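Long-range contact in putative secreted protein (Streptomyces sp. SirexAA-E, PDB 4PEY), which hydrolyses laminarin and laminarioligosaccharides as an exo-beta-1,3-glucanase, releasing glucose and laminaribiose: residues R507-Q513 with Q535-N541. The protein carries 1 engineered substitution. Residues are numbered along the deposited sequence; the frame is centred on the assembly and turned at random.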
loop_
_atom_site.group_PDB
_atom_site.type_symbol
_atom_site.label_atom_id
_atom_site.label_comp_id
_atom_site.label_asym_id
_atom_site.label_seq_id
_atom_site.Cartn_x
_atom_site.Cartn_y
_atom_site.Cartn_z
ATOM N N ARG A 507 8.280 27.397 -4.440
ATOM C CA ARG A 507 9.067 26.919 -3.311
ATOM C C ARG A 507 8.177 26.191 -2.305
ATOM O O ARG A 507 7.080 26.655 -1.976
ATOM C CB ARG A 507 9.779 28.083 -2.620
ATOM C CG ARG A 507 10.870 28.699 -3.474
ATOM C CD ARG A 507 11.960 27.679 -3.774
ATOM N NE ARG A 507 13.049 28.235 -4.577
ATOM C CZ ARG A 507 13.186 28.079 -5.892
ATOM N NH1 ARG A 507 12.306 27.365 -6.592
ATOM N NH2 ARG A 507 14.228 28.625 -6.511
ATOM N N GLN A 508 8.670 25.056 -1.824
ATOM C CA GLN A 508 8.016 24.269 -0.783
ATOM C C GLN A 508 8.865 24.445 0.468
ATOM O O GLN A 508 10.036 24.088 0.449
ATOM C CB GLN A 508 7.930 22.795 -1.198
ATOM C CG GLN A 508 7.413 21.836 -0.123
ATOM C CD GLN A 508 5.897 21.856 0.026
ATOM O OE1 GLN A 508 5.163 22.199 -0.909
ATOM N NE2 GLN A 508 5.420 21.480 1.207
ATOM N N GLN A 509 8.323 25.023 1.538
ATOM C CA GLN A 509 9.191 25.355 2.670
ATOM C C GLN A 509 9.860 24.114 3.264
ATOM O O GLN A 509 11.051 24.135 3.590
ATOM C CB GLN A 509 8.412 26.099 3.752
ATOM C CG GLN A 509 9.286 26.782 4.777
ATOM C CD GLN A 509 8.595 27.983 5.419
ATOM O OE1 GLN A 509 7.883 28.744 4.758
ATOM N NE2 GLN A 509 8.808 28.157 6.705
ATOM N N HIS A 510 9.105 23.027 3.388
ATOM C CA HIS A 510 9.645 21.800 3.964
ATOM C C HIS A 510 8.814 20.583 3.579
ATOM O O HIS A 510 7.660 20.706 3.150
ATOM C CB HIS A 510 9.715 21.913 5.491
ATOM C CG HIS A 510 8.468 22.465 6.116
ATOM N ND1 HIS A 510 8.485 23.523 6.999
ATOM C CD2 HIS A 510 7.165 22.117 5.970
ATOM C CE1 HIS A 510 7.248 23.794 7.384
ATOM N NE2 HIS A 510 6.428 22.959 6.770
ATOM N N GLY A 511 9.405 19.403 3.724
ATOM C CA GLY A 511 8.661 18.167 3.557
ATOM C C GLY A 511 7.928 17.790 4.837
ATOM O O GLY A 511 6.859 17.174 4.793
ATOM N N PHE A 512 8.502 18.177 5.976
ATOM C CA PHE A 512 8.055 17.728 7.291
ATOM C C PHE A 512 7.896 18.912 8.231
ATOM O O PHE A 512 8.663 19.872 8.155
ATOM C CB PHE A 512 9.056 16.717 7.857
ATOM C CG PHE A 512 9.311 15.573 6.930
ATOM C CD1 PHE A 512 10.265 15.672 5.928
ATOM C CD2 PHE A 512 8.553 14.419 7.019
ATOM C CE1 PHE A 512 10.474 14.627 5.041
ATOM C CE2 PHE A 512 8.759 13.373 6.144
ATOM C CZ PHE A 512 9.716 13.477 5.149
ATOM N N GLN A 513 6.898 18.844 9.107
ATOM C CA GLN A 513 6.653 19.900 10.087
ATOM C C GLN A 513 6.266 19.239 11.402
ATOM O O GLN A 513 5.412 18.346 11.418
ATOM C CB GLN A 513 5.547 20.867 9.619
ATOM C CG GLN A 513 5.298 22.022 10.591
ATOM C CD GLN A 513 4.085 22.874 10.233
ATOM O OE1 GLN A 513 3.169 22.430 9.533
ATOM N NE2 GLN A 513 4.073 24.104 10.725
ATOM N N GLN A 535 11.700 23.884 -5.741
ATOM C CA GLN A 535 12.719 23.474 -4.771
ATOM C C GLN A 535 12.130 23.473 -3.367
ATOM O O GLN A 535 11.156 24.194 -3.100
ATOM C CB GLN A 535 13.939 24.413 -4.781
ATOM C CG GLN A 535 14.624 24.643 -6.139
ATOM C CD GLN A 535 15.498 23.481 -6.597
ATOM O OE1 GLN A 535 15.674 22.497 -5.888
ATOM N NE2 GLN A 535 16.064 23.610 -7.791
ATOM N N TYR A 536 12.751 22.701 -2.470
ATOM C CA TYR A 536 12.493 22.794 -1.032
ATOM C C TYR A 536 13.396 23.839 -0.400
ATOM O O TYR A 536 14.558 23.981 -0.793
ATOM C CB TYR A 536 12.721 21.451 -0.332
ATOM C CG TYR A 536 11.702 20.401 -0.680
ATOM C CD1 TYR A 536 11.775 19.708 -1.884
ATOM C CD2 TYR A 536 10.672 20.085 0.205
ATOM C CE1 TYR A 536 10.836 18.750 -2.209
ATOM C CE2 TYR A 536 9.723 19.120 -0.111
ATOM C CZ TYR A 536 9.814 18.454 -1.324
ATOM O OH TYR A 536 8.885 17.492 -1.661
ATOM N N GLU A 537 12.873 24.564 0.580
ATOM C CA GLU A 537 13.687 25.516 1.328
ATOM C C GLU A 537 14.432 24.819 2.461
ATOM O O GLU A 537 15.531 25.235 2.847
ATOM C CB GLU A 537 12.810 26.649 1.872
ATOM C CG GLU A 537 12.164 27.449 0.755
ATOM C CD GLU A 537 11.360 28.632 1.243
ATOM O OE1 GLU A 537 10.691 28.518 2.288
ATOM O OE2 GLU A 537 11.391 29.677 0.561
ATOM N N HIS A 538 13.810 23.770 2.998
ATOM C CA HIS A 538 14.342 23.013 4.128
ATOM C C HIS A 538 13.808 21.588 4.079
ATOM O O HIS A 538 12.940 21.270 3.265
ATOM C CB HIS A 538 13.960 23.665 5.463
ATOM C CG HIS A 538 14.556 25.025 5.662
ATOM N ND1 HIS A 538 15.901 25.219 5.891
ATOM C CD2 HIS A 538 13.992 26.259 5.657
ATOM C CE1 HIS A 538 16.141 26.513 6.023
ATOM N NE2 HIS A 538 15.000 27.165 5.887
ATOM N N VAL A 539 14.319 20.738 4.965
ATOM C CA VAL A 539 13.826 19.370 5.093
ATOM C C VAL A 539 12.646 19.295 6.069
ATOM O O VAL A 539 11.559 18.823 5.719
ATOM C CB VAL A 539 14.950 18.424 5.565
ATOM C CG1 VAL A 539 14.408 17.024 5.821
ATOM C CG2 VAL A 539 16.067 18.379 4.524
ATOM N N ILE A 540 12.869 19.750 7.296
ATOM C CA ILE A 540 11.843 19.718 8.331
ATOM C C ILE A 540 11.834 21.056 9.065
ATOM O O ILE A 540 12.889 21.564 9.432
ATOM C CB ILE A 540 12.074 18.538 9.334
ATOM C CG1 ILE A 540 11.025 18.569 10.455
ATOM C CG2 ILE A 540 13.512 18.554 9.874
ATOM C CD1 ILE A 540 10.956 17.275 11.278
ATOM N N ASN A 541 10.650 21.634 9.252
ATOM C CA ASN A 541 10.537 22.966 9.841
ATOM C C ASN A 541 11.435 23.957 9.093
ATOM O O ASN A 541 11.247 24.175 7.897
ATOM C CB ASN A 541 10.886 22.932 11.328
ATOM C CG ASN A 541 9.903 22.106 12.144
ATOM O OD1 ASN A 541 8.878 21.643 11.634
ATOM N ND2 ASN A 541 10.209 21.923 13.418
#
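Two stacked coils of a beta-helix can stay in register even where their strands are interrupted, and 507-513 against 535-541 illustrates how. Both run in the same direction, with R507 CA 5.2 Å from Q535 CA and F512 CA 4.4 Å from I540 CA. At the first end the ladder is parallel: Q508 N donates to Q535 O (2.9 Å) and E537 N to Q508 O (2.9 Å). Through the following bend, H538 N bonds weakly to Q509 O (2.8 Å), then V539 O accepts from both G511 N (3.0 Å) and F512 N (3.1 Å), before N541 N returns to F512 O (2.9 Å). Such stacking is the hallmark of the right-handed parallel beta-helix of glycoside hydrolase family 55; here it joins the last coils, strand 480-482 continuing the sheet beyond F512 and Q513. The Y536 ring lies against Q508, CE2 to CG 3.6 Å, and its hydroxyl is hydrogen-bonded to S496. The Y536 side chain lies about 7 Å from that of A458, engineered at the probable proton-donor position. F512 CB packs on I540 CG1 (3.7 Å). At the bend, H510 ND1 donates to N541 O (3.0 Å), while E537 forms a salt bridge with K475.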